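Local coordinates for proteasome protein (Corynebacterium glutamicum ATCC 13032, PDB 2P90) that is of unknown function but belongs to the PAC2 family and is named a proteasome protein, at residues 142-147 with 201-206; 166-171 with 271-276; 14-19 with 56-61. All coordinates share one frame; numbering follows the deposited sequence.

Interaction 1 (142-147 with 201-206); sequences PMTVPH and VPHYVS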
ATOM      1  N   PRO B 142       6.602  20.861  -3.451  1.00 42.20           N
ATOM      2  CA  PRO B 142       5.701  22.008  -3.467  1.00 42.87           C
ATOM      3  C   PRO B 142       6.208  22.995  -2.429  1.00 43.92           C
ATOM      4  O   PRO B 142       6.485  22.593  -1.290  1.00 43.84           O
ATOM      5  CB  PRO B 142       4.348  21.424  -3.042  1.00 43.08           C
ATOM      6  CG  PRO B 142       4.674  20.136  -2.296  1.00 43.54           C
ATOM      7  CD  PRO B 142       6.039  19.689  -2.740  1.00 41.63           C
ATOM      8  N   MET B 143       6.352  24.268  -2.811  1.00 44.64           N
ATOM      9  CA  MET B 143       6.866  25.278  -1.872  1.00 45.85           C
ATOM     10  C   MET B 143       6.044  26.563  -1.873  1.00 46.18           C
ATOM     11  O   MET B 143       5.219  26.816  -2.773  1.00 46.23           O
ATOM     12  CB  MET B 143       8.351  25.612  -2.124  1.00 45.73           C
ATOM     13  CG  MET B 143       9.352  24.452  -1.927  1.00 48.38           C
ATOM     14  SD  MET B 143       9.468  23.678  -0.268  1.00 47.03           S
ATOM     15  CE  MET B 143      11.068  22.908  -0.465  1.00 50.50           C
ATOM     16  N   THR B 144       6.307  27.384  -0.866  1.00 46.38           N
ATOM     17  CA  THR B 144       5.661  28.687  -0.733  1.00 46.73           C
ATOM     18  C   THR B 144       6.517  29.683  -1.512  1.00 45.96           C
ATOM     19  O   THR B 144       7.281  30.461  -0.936  1.00 45.94           O
ATOM     20  CB  THR B 144       5.513  29.105   0.753  1.00 46.91           C
ATOM     21  OG1 THR B 144       6.772  28.962   1.400  1.00 47.26           O
ATOM     22  CG2 THR B 144       4.493  28.233   1.472  1.00 47.04           C
ATOM     23  N   VAL B 145       6.401  29.579  -2.836  1.00 44.77           N
ATOM     24  CA  VAL B 145       7.097  30.404  -3.802  1.00 43.68           C
ATOM     25  C   VAL B 145       6.050  30.726  -4.854  1.00 43.59           C
ATOM     26  O   VAL B 145       5.098  29.937  -5.043  1.00 43.76           O
ATOM     27  CB  VAL B 145       8.331  29.685  -4.455  1.00 44.28           C
ATOM     28  CG1 VAL B 145       9.422  29.387  -3.415  1.00 43.74           C
ATOM     29  CG2 VAL B 145       7.937  28.416  -5.248  1.00 42.25           C
ATOM     30  N   PRO B 146       6.183  31.893  -5.521  1.00 42.82           N
ATOM     31  CA  PRO B 146       5.206  32.291  -6.552  1.00 42.66           C
ATOM     32  C   PRO B 146       5.552  31.855  -7.977  1.00 42.70           C
ATOM     33  O   PRO B 146       6.730  31.712  -8.302  1.00 42.93           O
ATOM     34  CB  PRO B 146       5.230  33.823  -6.466  1.00 42.65           C
ATOM     35  CG  PRO B 146       6.620  34.168  -5.940  1.00 41.72           C
ATOM     36  CD  PRO B 146       7.206  32.933  -5.288  1.00 42.04           C
ATOM     37  N   HIS B 147       4.539  31.700  -8.833  1.00 42.79           N
ATOM     38  CA  HIS B 147       4.794  31.458 -10.258  1.00 43.43           C
ATOM     39  C   HIS B 147       5.444  32.644 -10.957  1.00 44.07           C
ATOM     40  O   HIS B 147       5.929  32.517 -12.100  1.00 44.12           O
ATOM     41  CB  HIS B 147       3.505  31.031 -11.015  1.00 43.81           C
ATOM     42  CG  HIS B 147       2.531  32.144 -11.249  1.00 43.39           C
ATOM     43  ND1 HIS B 147       1.571  32.497 -10.325  1.00 43.58           N
ATOM     44  CD2 HIS B 147       2.352  32.969 -12.313  1.00 43.07           C
ATOM     45  CE1 HIS B 147       0.851  33.499 -10.802  1.00 43.17           C
ATOM     46  NE2 HIS B 147       1.306  33.805 -12.005  1.00 43.43           N
ATOM     47  N   VAL B 201       8.447  24.280  -6.397  1.00 44.81           N
ATOM     48  CA  VAL B 201       7.333  24.514  -7.284  1.00 43.90           C
ATOM     49  C   VAL B 201       6.249  25.203  -6.461  1.00 44.09           C
ATOM     50  O   VAL B 201       6.012  24.779  -5.335  1.00 43.75           O
ATOM     51  CB  VAL B 201       6.826  23.154  -7.859  1.00 44.18           C
ATOM     52  CG1 VAL B 201       5.585  23.333  -8.761  1.00 42.37           C
ATOM     53  CG2 VAL B 201       7.981  22.384  -8.572  1.00 42.80           C
ATOM     54  N   PRO B 202       5.615  26.286  -6.997  1.00 44.35           N
ATOM     55  CA  PRO B 202       4.524  26.937  -6.263  1.00 44.99           C
ATOM     56  C   PRO B 202       3.545  25.870  -5.813  1.00 45.75           C
ATOM     57  O   PRO B 202       3.131  25.065  -6.624  1.00 46.11           O
ATOM     58  CB  PRO B 202       3.887  27.856  -7.314  1.00 44.23           C
ATOM     59  CG  PRO B 202       4.970  28.143  -8.250  1.00 43.50           C
ATOM     60  CD  PRO B 202       5.880  26.973  -8.281  1.00 43.99           C
ATOM     61  N   HIS B 203       3.209  25.843  -4.529  1.00 46.73           N
ATOM     62  CA  HIS B 203       2.381  24.770  -3.999  1.00 48.05           C
ATOM     63  C   HIS B 203       1.027  24.731  -4.684  1.00 48.45           C
ATOM     64  O   HIS B 203       0.465  23.648  -4.878  1.00 49.01           O
ATOM     65  CB  HIS B 203       2.208  24.882  -2.469  1.00 48.17           C
ATOM     66  CG  HIS B 203       1.431  26.082  -2.044  1.00 50.25           C
ATOM     67  ND1 HIS B 203       1.947  27.360  -2.096  1.00 54.34           N
ATOM     68  CD2 HIS B 203       0.157  26.209  -1.598  1.00 52.04           C
ATOM     69  CE1 HIS B 203       1.026  28.223  -1.692  1.00 54.86           C
ATOM     70  NE2 HIS B 203      -0.069  27.550  -1.387  1.00 53.23           N
ATOM     71  N   TYR B 204       0.505  25.899  -5.068  1.00 48.79           N
ATOM     72  CA  TYR B 204      -0.892  25.982  -5.533  1.00 49.17           C
ATOM     73  C   TYR B 204      -1.025  25.534  -6.981  1.00 50.29           C
ATOM     74  O   TYR B 204      -2.133  25.460  -7.525  1.00 50.57           O
ATOM     75  CB  TYR B 204      -1.442  27.403  -5.346  1.00 48.72           C
ATOM     76  CG  TYR B 204      -0.581  28.479  -5.972  1.00 48.53           C
ATOM     77  CD1 TYR B 204       0.521  29.008  -5.279  1.00 48.31           C
ATOM     78  CD2 TYR B 204      -0.855  28.977  -7.246  1.00 48.23           C
ATOM     79  CE1 TYR B 204       1.318  29.990  -5.831  1.00 46.69           C
ATOM     80  CE2 TYR B 204      -0.040  29.971  -7.819  1.00 47.53           C
ATOM     81  CZ  TYR B 204       1.038  30.475  -7.095  1.00 46.46           C
ATOM     82  OH  TYR B 204       1.863  31.446  -7.624  1.00 47.03           O
ATOM     83  N   VAL B 205       0.123  25.241  -7.600  1.00 51.15           N
ATOM     84  CA  VAL B 205       0.197  24.789  -8.984  1.00 51.55           C
ATOM     85  C   VAL B 205       0.832  23.377  -9.104  1.00 51.25           C
ATOM     86  O   VAL B 205       1.025  22.843 -10.211  1.00 51.62           O
ATOM     87  CB  VAL B 205       0.963  25.857  -9.823  1.00 52.02           C
ATOM     88  CG1 VAL B 205       2.471  25.526  -9.929  1.00 51.63           C
ATOM     89  CG2 VAL B 205       0.312  26.008 -11.166  1.00 53.40           C
ATOM     90  N   SER B 206       1.130  22.778  -7.952  1.00 50.48           N
ATOM     91  CA  SER B 206       1.912  21.536  -7.871  1.00 50.27           C
ATOM     92  C   SER B 206       1.255  20.276  -8.456  1.00 49.64           C
ATOM     93  O   SER B 206       1.965  19.351  -8.879  1.00 49.47           O
ATOM     94  CB  SER B 206       2.340  21.273  -6.419  1.00 50.26           C
ATOM     95  OG  SER B 206       3.645  21.786  -6.186  1.00 51.75           O
TER
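Met143 and Val201 join the two segments by backbone. Met143 N gives its hydrogen to Val201 O at 2.6 Å, nearly straight at 167°. This bond belongs to the parallel pairing that sets Pro142 beside Val201 and Met143 beside Pro202. As usual in such pairing, Met143 bonds to the residues on either side of Pro202, and His203 N reaches Met143 O at 2.8 Å. The ring of His203 turns its edge to the same oxygen, and ND1 adds a weak bond to Met143 O at 3.4 Å. Val145 N also binds Met143 O weakly, within the inverse gamma turn centred on Thr144. Thr144 OG1 finds its partner elsewhere, at Gln265 on helix 253-276.

The second polar centre is Tyr204 OH. Tyr204 CG lies between the backbone N and the carbonyl carbon (chi1 53°), and the ring reaches to His147. Tyr204 OH takes the hydrogen of His147 N at 2.9 Å with an angle of 166°. His147 ND1 lies 2.9 Å from Tyr204 OH as well, near the imidazole plane, and either atom could be the donor. Two bonds therefore hold the hydroxyl. The two side chains cross at about a right angle.

Between these centres the contact is carbon-rich. Pro202 CA makes a CA-H...O contact with Val145 O at 3.3 Å. Val145 CG2 packs on Pro202 CD at 3.9 Å. At the other end Ser206 OG sits 3.2 Å from Pro142 CB and makes a weak bond back to Pro202 O. Helix 232-250 covers His147, whose ring meets that of His242.

Strand 134-143 then runs into a loop and strand 194-202 into a short 3-10 turn. These are the C-terminal ends of neighbouring parallel strands in an alpha/beta fold.

Interaction 2 (166-171 with 271-276); sequences QVSLDT and ERYRNR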
ATOM      1  N   GLN B 166      22.054  27.852  -7.081  1.00 82.61           N
ATOM      2  CA  GLN B 166      21.326  27.014  -6.148  1.00 83.00           C
ATOM      3  C   GLN B 166      21.178  27.776  -4.841  1.00 83.30           C
ATOM      4  O   GLN B 166      22.128  27.879  -4.060  1.00 83.60           O
ATOM      5  CB  GLN B 166      22.068  25.689  -5.951  1.00 83.10           C
ATOM      6  CG  GLN B 166      22.176  25.211  -4.517  1.00 83.26           C
ATOM      7  CD  GLN B 166      23.606  24.869  -4.110  1.00 82.42           C
ATOM      8  OE1 GLN B 166      23.819  23.993  -3.279  1.00 82.01           O
ATOM      9  NE2 GLN B 166      24.586  25.560  -4.693  1.00 82.31           N
ATOM     10  N   VAL B 167      19.978  28.317  -4.632  1.00 83.35           N
ATOM     11  CA  VAL B 167      19.644  29.178  -3.497  1.00 83.65           C
ATOM     12  C   VAL B 167      19.421  28.343  -2.215  1.00 83.60           C
ATOM     13  O   VAL B 167      18.493  28.590  -1.431  1.00 83.30           O
ATOM     14  CB  VAL B 167      18.451  30.144  -3.885  1.00 83.95           C
ATOM     15  CG1 VAL B 167      17.761  30.754  -2.665  1.00 84.95           C
ATOM     16  CG2 VAL B 167      18.942  31.282  -4.837  1.00 84.32           C
ATOM     17  N   SER B 168      20.325  27.378  -2.002  1.00 83.89           N
ATOM     18  CA  SER B 168      20.171  26.301  -1.000  1.00 83.99           C
ATOM     19  C   SER B 168      20.647  26.633   0.416  1.00 84.31           C
ATOM     20  O   SER B 168      21.439  25.884   1.005  1.00 84.22           O
ATOM     21  CB  SER B 168      20.892  25.050  -1.479  1.00 83.59           C
ATOM     22  OG  SER B 168      22.281  25.235  -1.372  1.00 83.61           O
ATOM     23  N   LEU B 169      20.161  27.753   0.949  1.00 84.78           N
ATOM     24  CA  LEU B 169      20.442  28.159   2.322  1.00 85.17           C
ATOM     25  C   LEU B 169      19.625  27.237   3.233  1.00 85.17           C
ATOM     26  O   LEU B 169      18.402  27.412   3.396  1.00 85.71           O
ATOM     27  CB  LEU B 169      20.094  29.648   2.537  1.00 85.47           C
ATOM     28  CG  LEU B 169      20.782  30.556   3.583  1.00 86.09           C
ATOM     29  CD1 LEU B 169      22.302  30.335   3.713  1.00 86.42           C
ATOM     30  CD2 LEU B 169      20.474  32.049   3.286  1.00 85.41           C
ATOM     31  N   ASP B 170      20.310  26.243   3.805  1.00 84.28           N
ATOM     32  CA  ASP B 170      19.646  25.155   4.482  1.00 83.14           C
ATOM     33  C   ASP B 170      20.024  25.031   5.969  1.00 81.76           C
ATOM     34  O   ASP B 170      20.997  25.629   6.436  1.00 81.65           O
ATOM     35  CB  ASP B 170      19.911  23.836   3.727  1.00 83.96           C
ATOM     36  CG  ASP B 170      18.757  23.425   2.757  1.00 85.20           C
ATOM     37  OD1 ASP B 170      18.098  24.297   2.127  1.00 85.56           O
ATOM     38  OD2 ASP B 170      18.545  22.194   2.607  1.00 85.78           O
ATOM     39  N   THR B 171      19.201  24.257   6.685  1.00 79.76           N
ATOM     40  CA  THR B 171      19.366  23.910   8.091  1.00 77.51           C
ATOM     41  C   THR B 171      19.022  22.421   8.283  1.00 75.56           C
ATOM     42  O   THR B 171      19.152  21.622   7.347  1.00 75.40           O
ATOM     43  CB  THR B 171      18.462  24.781   8.988  1.00 77.94           C
ATOM     44  OG1 THR B 171      17.089  24.595   8.615  1.00 78.14           O
ATOM     45  CG2 THR B 171      18.842  26.277   8.873  1.00 78.80           C
ATOM     46  N   GLU B 271      17.456  38.371  -0.813  1.00 46.44           N
ATOM     47  CA  GLU B 271      18.347  39.322  -0.119  1.00 46.37           C
ATOM     48  C   GLU B 271      19.174  38.625   0.947  1.00 45.34           C
ATOM     49  O   GLU B 271      20.378  38.735   0.958  1.00 44.77           O
ATOM     50  CB  GLU B 271      17.562  40.463   0.512  1.00 46.66           C
ATOM     51  CG  GLU B 271      16.893  41.345  -0.515  1.00 50.56           C
ATOM     52  CD  GLU B 271      16.183  42.562   0.073  1.00 55.94           C
ATOM     53  OE1 GLU B 271      16.696  43.176   1.046  1.00 57.75           O
ATOM     54  OE2 GLU B 271      15.126  42.932  -0.491  1.00 59.38           O
ATOM     55  N   ARG B 272      18.540  37.866   1.826  1.00 45.30           N
ATOM     56  CA  ARG B 272      19.319  37.211   2.858  1.00 45.29           C
ATOM     57  C   ARG B 272      20.399  36.315   2.255  1.00 46.14           C
ATOM     58  O   ARG B 272      21.543  36.311   2.719  1.00 45.30           O
ATOM     59  CB  ARG B 272      18.419  36.495   3.863  1.00 45.19           C
ATOM     60  CG  ARG B 272      17.703  37.491   4.769  1.00 44.03           C
ATOM     61  CD  ARG B 272      16.850  36.852   5.858  1.00 44.05           C
ATOM     62  NE  ARG B 272      15.663  36.225   5.293  1.00 43.26           N
ATOM     63  CZ  ARG B 272      14.556  36.851   4.869  1.00 42.06           C
ATOM     64  NH1 ARG B 272      14.420  38.163   4.953  1.00 39.85           N
ATOM     65  NH2 ARG B 272      13.564  36.135   4.350  1.00 40.82           N
ATOM     66  N   TYR B 273      20.036  35.616   1.174  1.00 47.75           N
ATOM     67  CA  TYR B 273      20.927  34.680   0.509  1.00 48.96           C
ATOM     68  C   TYR B 273      22.187  35.313  -0.095  1.00 49.28           C
ATOM     69  O   TYR B 273      23.283  34.794   0.090  1.00 49.10           O
ATOM     70  CB  TYR B 273      20.179  33.824  -0.547  1.00 50.10           C
ATOM     71  CG  TYR B 273      21.024  32.639  -0.963  1.00 50.14           C
ATOM     72  CD1 TYR B 273      21.086  31.511  -0.156  1.00 48.59           C
ATOM     73  CD2 TYR B 273      21.823  32.685  -2.121  1.00 49.71           C
ATOM     74  CE1 TYR B 273      21.877  30.426  -0.485  1.00 51.55           C
ATOM     75  CE2 TYR B 273      22.645  31.597  -2.471  1.00 51.46           C
ATOM     76  CZ  TYR B 273      22.665  30.469  -1.638  1.00 53.30           C
ATOM     77  OH  TYR B 273      23.466  29.359  -1.933  1.00 55.34           O
ATOM     78  N   ARG B 274      22.039  36.412  -0.821  1.00 50.00           N
ATOM     79  CA  ARG B 274      23.198  37.064  -1.420  1.00 52.37           C
ATOM     80  C   ARG B 274      24.063  37.768  -0.386  1.00 51.61           C
ATOM     81  O   ARG B 274      25.292  37.821  -0.507  1.00 51.39           O
ATOM     82  CB  ARG B 274      22.801  38.019  -2.552  1.00 52.12           C
ATOM     83  CG  ARG B 274      21.416  38.566  -2.453  1.00 54.59           C
ATOM     84  CD  ARG B 274      21.151  39.639  -3.561  1.00 57.11           C
ATOM     85  NE  ARG B 274      20.085  40.610  -3.207  1.00 64.45           N
ATOM     86  CZ  ARG B 274      20.293  41.909  -2.973  1.00 65.74           C
ATOM     87  NH1 ARG B 274      21.518  42.421  -3.077  1.00 66.69           N
ATOM     88  NH2 ARG B 274      19.273  42.703  -2.654  1.00 67.27           N
ATOM     89  N   ASN B 275      23.420  38.302   0.643  1.00 51.46           N
ATOM     90  CA  ASN B 275      24.152  38.844   1.759  1.00 50.99           C
ATOM     91  C   ASN B 275      25.071  37.794   2.381  1.00 51.87           C
ATOM     92  O   ASN B 275      26.220  38.084   2.695  1.00 51.36           O
ATOM     93  CB  ASN B 275      23.199  39.374   2.816  1.00 50.39           C
ATOM     94  CG  ASN B 275      23.794  40.503   3.593  1.00 48.37           C
ATOM     95  OD1 ASN B 275      24.576  40.298   4.535  1.00 47.52           O
ATOM     96  ND2 ASN B 275      23.458  41.711   3.195  1.00 43.15           N
ATOM     97  N   ARG B 276      24.562  36.574   2.554  1.00 53.10           N
ATOM     98  CA  ARG B 276      25.360  35.488   3.126  1.00 54.44           C
ATOM     99  C   ARG B 276      26.265  34.795   2.094  1.00 55.63           C
ATOM    100  O   ARG B 276      27.140  34.025   2.465  1.00 55.62           O
ATOM    101  CB  ARG B 276      24.466  34.466   3.833  1.00 54.21           C
ATOM    102  CG  ARG B 276      23.796  34.970   5.126  1.00 54.50           C
ATOM    103  CD  ARG B 276      22.540  34.155   5.414  1.00 54.09           C
ATOM    104  NE  ARG B 276      21.949  34.403   6.723  1.00 52.54           N
ATOM    105  CZ  ARG B 276      20.694  34.092   7.067  1.00 52.97           C
ATOM    106  NH1 ARG B 276      19.850  33.532   6.192  1.00 52.19           N
ATOM    107  NH2 ARG B 276      20.267  34.365   8.293  1.00 51.99           N
TER
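Tyr273 reaches from its helix into the loop and meets Val167 over one face of its ring and Leu169 at the edge. Its CG stands anti to the backbone N (chi1 -166°), and the ring runs toward residues 166-168. Val167 CA lies 3.9 Å from the ring centroid of Tyr273 and 16° off its normal. This is a CH-pi contact, made by a backbone carbon. Val167 CG1 adds a looser touch on Tyr273 CG at 4.1 Å. Leu169 CB is 3.4 Å from Tyr273 CD1, near the ring plane. The side chains of Leu169 and Tyr273 slide past each other in opposite directions.

In loop 166-171 an inverse gamma turn centred on Ser168 lies between Val167 and Leu169, the two residues that meet the ring. The helix is the last modelled one, 253-276, and the loop lies between strands 153-157 and 173-175. The loop is thus docked on this helix at the surface of the fold.

At the far end of the side chain, Tyr273 OH is 2.9 Å from Gln166 O. On the loop itself, Ser168 OG donates to Gln166 OE1 at 2.7 Å, from well above the carbonyl plane. Three residues on from Tyr273, Arg276 crosses Leu169 at about a right angle. Its chain is extended from CG to NE. Leu169 CD2 meets the guanidinium at its edge, 3.3 Å from Arg276 NH1. The ring of His277 stacks on Tyr273 and also touches Leu169. Asn81 of the second subunit makes a weak hydrogen bond to Ser168 O.

Interaction 3 (14-19 with 56-61); sequences PSPEVS and RLIASF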
ATOM      1  N   PRO B  14      22.674  -7.682 -26.445  1.00 51.26           N
ATOM      2  CA  PRO B  14      24.098  -7.405 -26.167  1.00 50.96           C
ATOM      3  C   PRO B  14      24.256  -6.050 -25.481  1.00 50.43           C
ATOM      4  O   PRO B  14      23.495  -5.115 -25.759  1.00 49.26           O
ATOM      5  CB  PRO B  14      24.759  -7.399 -27.570  1.00 50.79           C
ATOM      6  CG  PRO B  14      23.650  -7.680 -28.564  1.00 51.22           C
ATOM      7  CD  PRO B  14      22.345  -7.412 -27.862  1.00 51.21           C
ATOM      8  N   SER B  15      25.220  -5.948 -24.580  1.00 50.18           N
ATOM      9  CA  SER B  15      25.308  -4.749 -23.767  1.00 51.10           C
ATOM     10  C   SER B  15      25.695  -3.522 -24.619  1.00 51.99           C
ATOM     11  O   SER B  15      26.452  -3.657 -25.579  1.00 53.06           O
ATOM     12  CB  SER B  15      26.250  -4.967 -22.583  1.00 50.37           C
ATOM     13  OG  SER B  15      26.296  -3.801 -21.782  1.00 50.80           O
ATOM     14  N   PRO B  16      25.146  -2.330 -24.307  1.00 52.74           N
ATOM     15  CA  PRO B  16      25.627  -1.152 -25.029  1.00 53.58           C
ATOM     16  C   PRO B  16      27.012  -0.710 -24.545  1.00 54.77           C
ATOM     17  O   PRO B  16      27.327  -0.809 -23.353  1.00 53.83           O
ATOM     18  CB  PRO B  16      24.584  -0.075 -24.694  1.00 53.19           C
ATOM     19  CG  PRO B  16      23.441  -0.830 -24.013  1.00 53.66           C
ATOM     20  CD  PRO B  16      24.085  -1.975 -23.347  1.00 52.24           C
ATOM     21  N   GLU B  17      27.820  -0.228 -25.484  1.00 56.91           N
ATOM     22  CA  GLU B  17      29.177   0.214 -25.195  1.00 59.08           C
ATOM     23  C   GLU B  17      29.059   1.692 -24.866  1.00 60.75           C
ATOM     24  O   GLU B  17      28.834   2.506 -25.765  1.00 61.00           O
ATOM     25  CB  GLU B  17      30.146  -0.092 -26.380  1.00 58.44           C
ATOM     26  CG  GLU B  17      31.627   0.267 -26.173  1.00 57.39           C
ATOM     27  CD  GLU B  17      32.336  -0.577 -25.078  1.00 60.81           C
ATOM     28  OE1 GLU B  17      32.599  -1.808 -25.271  1.00 59.94           O
ATOM     29  OE2 GLU B  17      32.646   0.007 -24.008  1.00 60.78           O
ATOM     30  N   VAL B  18      29.216   2.002 -23.573  1.00 63.05           N
ATOM     31  CA  VAL B  18      28.949   3.326 -22.969  1.00 65.32           C
ATOM     32  C   VAL B  18      30.134   4.317 -23.007  1.00 67.55           C
ATOM     33  O   VAL B  18      30.096   5.347 -22.320  1.00 68.10           O
ATOM     34  CB  VAL B  18      28.501   3.186 -21.479  1.00 64.96           C
ATOM     35  CG1 VAL B  18      28.303   4.552 -20.826  1.00 64.14           C
ATOM     36  CG2 VAL B  18      27.234   2.357 -21.367  1.00 65.08           C
ATOM     37  N   SER B  19      31.175   4.030 -23.786  1.00 69.46           N
ATOM     38  CA  SER B  19      32.298   4.973 -23.882  1.00 71.62           C
ATOM     39  C   SER B  19      31.888   6.204 -24.748  1.00 73.37           C
ATOM     40  O   SER B  19      30.943   6.106 -25.563  1.00 73.57           O
ATOM     41  CB  SER B  19      33.576   4.278 -24.392  1.00 71.10           C
ATOM     42  OG  SER B  19      33.520   4.034 -25.791  1.00 70.93           O
ATOM     43  N   ARG B  56      20.047   4.139 -25.111  1.00 50.46           N
ATOM     44  CA  ARG B  56      20.079   2.682 -25.248  1.00 50.24           C
ATOM     45  C   ARG B  56      19.887   2.105 -23.849  1.00 48.37           C
ATOM     46  O   ARG B  56      20.538   2.560 -22.887  1.00 46.49           O
ATOM     47  CB  ARG B  56      21.421   2.169 -25.830  1.00 51.64           C
ATOM     48  CG  ARG B  56      21.805   2.499 -27.317  1.00 55.85           C
ATOM     49  CD  ARG B  56      20.887   1.871 -28.391  1.00 64.39           C
ATOM     50  NE  ARG B  56      20.010   2.891 -29.016  1.00 71.18           N
ATOM     51  CZ  ARG B  56      20.364   3.710 -30.023  1.00 72.93           C
ATOM     52  NH1 ARG B  56      21.586   3.640 -30.563  1.00 75.31           N
ATOM     53  NH2 ARG B  56      19.504   4.617 -30.490  1.00 71.61           N
ATOM     54  N   LEU B  57      18.988   1.116 -23.747  1.00 47.12           N
ATOM     55  CA  LEU B  57      18.734   0.383 -22.484  1.00 45.69           C
ATOM     56  C   LEU B  57      19.944  -0.466 -22.020  1.00 45.34           C
ATOM     57  O   LEU B  57      20.467  -1.276 -22.781  1.00 45.42           O
ATOM     58  CB  LEU B  57      17.500  -0.514 -22.630  1.00 45.15           C
ATOM     59  CG  LEU B  57      16.971  -1.200 -21.357  1.00 44.43           C
ATOM     60  CD1 LEU B  57      16.616  -0.177 -20.292  1.00 43.29           C
ATOM     61  CD2 LEU B  57      15.754  -2.044 -21.695  1.00 44.53           C
ATOM     62  N   ILE B  58      20.377  -0.265 -20.783  1.00 44.58           N
ATOM     63  CA  ILE B  58      21.478  -1.027 -20.201  1.00 44.04           C
ATOM     64  C   ILE B  58      20.999  -2.162 -19.275  1.00 44.74           C
ATOM     65  O   ILE B  58      21.477  -3.308 -19.370  1.00 44.62           O
ATOM     66  CB  ILE B  58      22.382  -0.104 -19.367  1.00 43.72           C
ATOM     67  CG1 ILE B  58      23.157   0.858 -20.274  1.00 42.17           C
ATOM     68  CG2 ILE B  58      23.306  -0.919 -18.442  1.00 43.38           C
ATOM     69  CD1 ILE B  58      23.945   1.841 -19.512  1.00 39.30           C
ATOM     70  N   ALA B  59      20.079  -1.826 -18.362  1.00 44.56           N
ATOM     71  CA  ALA B  59      19.557  -2.774 -17.376  1.00 44.70           C
ATOM     72  C   ALA B  59      18.087  -2.497 -17.113  1.00 44.71           C
ATOM     73  O   ALA B  59      17.659  -1.337 -17.142  1.00 45.35           O
ATOM     74  CB  ALA B  59      20.335  -2.681 -16.087  1.00 44.79           C
ATOM     75  N   SER B  60      17.322  -3.565 -16.882  1.00 43.35           N
ATOM     76  CA  SER B  60      15.934  -3.461 -16.490  1.00 42.91           C
ATOM     77  C   SER B  60      15.741  -4.103 -15.143  1.00 41.75           C
ATOM     78  O   SER B  60      16.108  -5.248 -14.919  1.00 41.19           O
ATOM     79  CB  SER B  60      15.024  -4.171 -17.483  1.00 43.54           C
ATOM     80  OG  SER B  60      14.838  -3.376 -18.635  1.00 47.53           O
ATOM     81  N   PHE B  61      15.156  -3.348 -14.239  1.00 40.48           N
ATOM     82  CA  PHE B  61      14.766  -3.893 -12.965  1.00 38.98           C
ATOM     83  C   PHE B  61      13.493  -4.757 -13.065  1.00 38.66           C
ATOM     84  O   PHE B  61      12.604  -4.535 -13.934  1.00 37.21           O
ATOM     85  CB  PHE B  61      14.652  -2.765 -11.951  1.00 38.61           C
ATOM     86  CG  PHE B  61      15.995  -2.205 -11.534  1.00 38.88           C
ATOM     87  CD1 PHE B  61      16.573  -2.584 -10.328  1.00 38.57           C
ATOM     88  CD2 PHE B  61      16.705  -1.330 -12.374  1.00 39.73           C
ATOM     89  CE1 PHE B  61      17.836  -2.072  -9.927  1.00 38.53           C
ATOM     90  CE2 PHE B  61      17.970  -0.820 -11.994  1.00 38.79           C
ATOM     91  CZ  PHE B  61      18.534  -1.198 -10.756  1.00 37.65           C
TER
HETATM   92  O   HOH W   1      23.611  -4.340 -20.707  1.00 41.51           O
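Pro16 sets its ring against the strand at Arg56, Leu57 and Ile58. No aromatic ring takes part across the contact, and the guanidinium of Arg56 leads away from the loop. Among the residues that touch, Pro16 has the one ring, and it meets the strand through CB, CG and CD. Pro16 CG is 3.2 Å from Leu57 O, so a ring carbon rests on a backbone carbonyl. On the Arg56 side, Pro16 CB touches Arg56 CB at 4.0 Å. On the Ile58 side, Pro16 CG lies 4.1 Å from Ile58 CG1, which stands beside the backbone N of Ile58 (chi1 -70°).

Val18 extends the apolar patch. Its CG2 packs on Ile58 CD1 at 3.8 Å, and the two side chains cross at about a right angle. Val95 and Phe130 also touch both of them.

No direct hydrogen bond joins the segments. A water does so instead. It accepts from Ser15 OG at 2.9 Å, and it donates to Ile58 O at 2.7 Å.

Here a proline-containing loop covers an irregular point of strand 54-61, a classic beta bulge with Ile58 and Ala59 together opposite Leu93 of antiparallel strand 92-97.

How the interactions relate
Interaction 1 is partly buried, while interactions 2 and 3 are surface contacts. Interactions 1 and 3 both reach the mixed sheet but lie on opposite sides of the chain's centre, with centres about 37 Å apart. Interaction 1 pairs two strands of that sheet, and interaction 3 lays a loop on a strand near the opposite edge of the sheet. Interactions 1 and 2 are closer, about 8 Å between nearest atoms, and helix 253-276 serves both. It flanks interaction 1 and supplies one segment of interaction 2. Their chemistry differs accordingly. Direct hydrogen bonds lead in interaction 1, a tyrosine ring in interaction 2, and apolar contact with a bridging water in interaction 3.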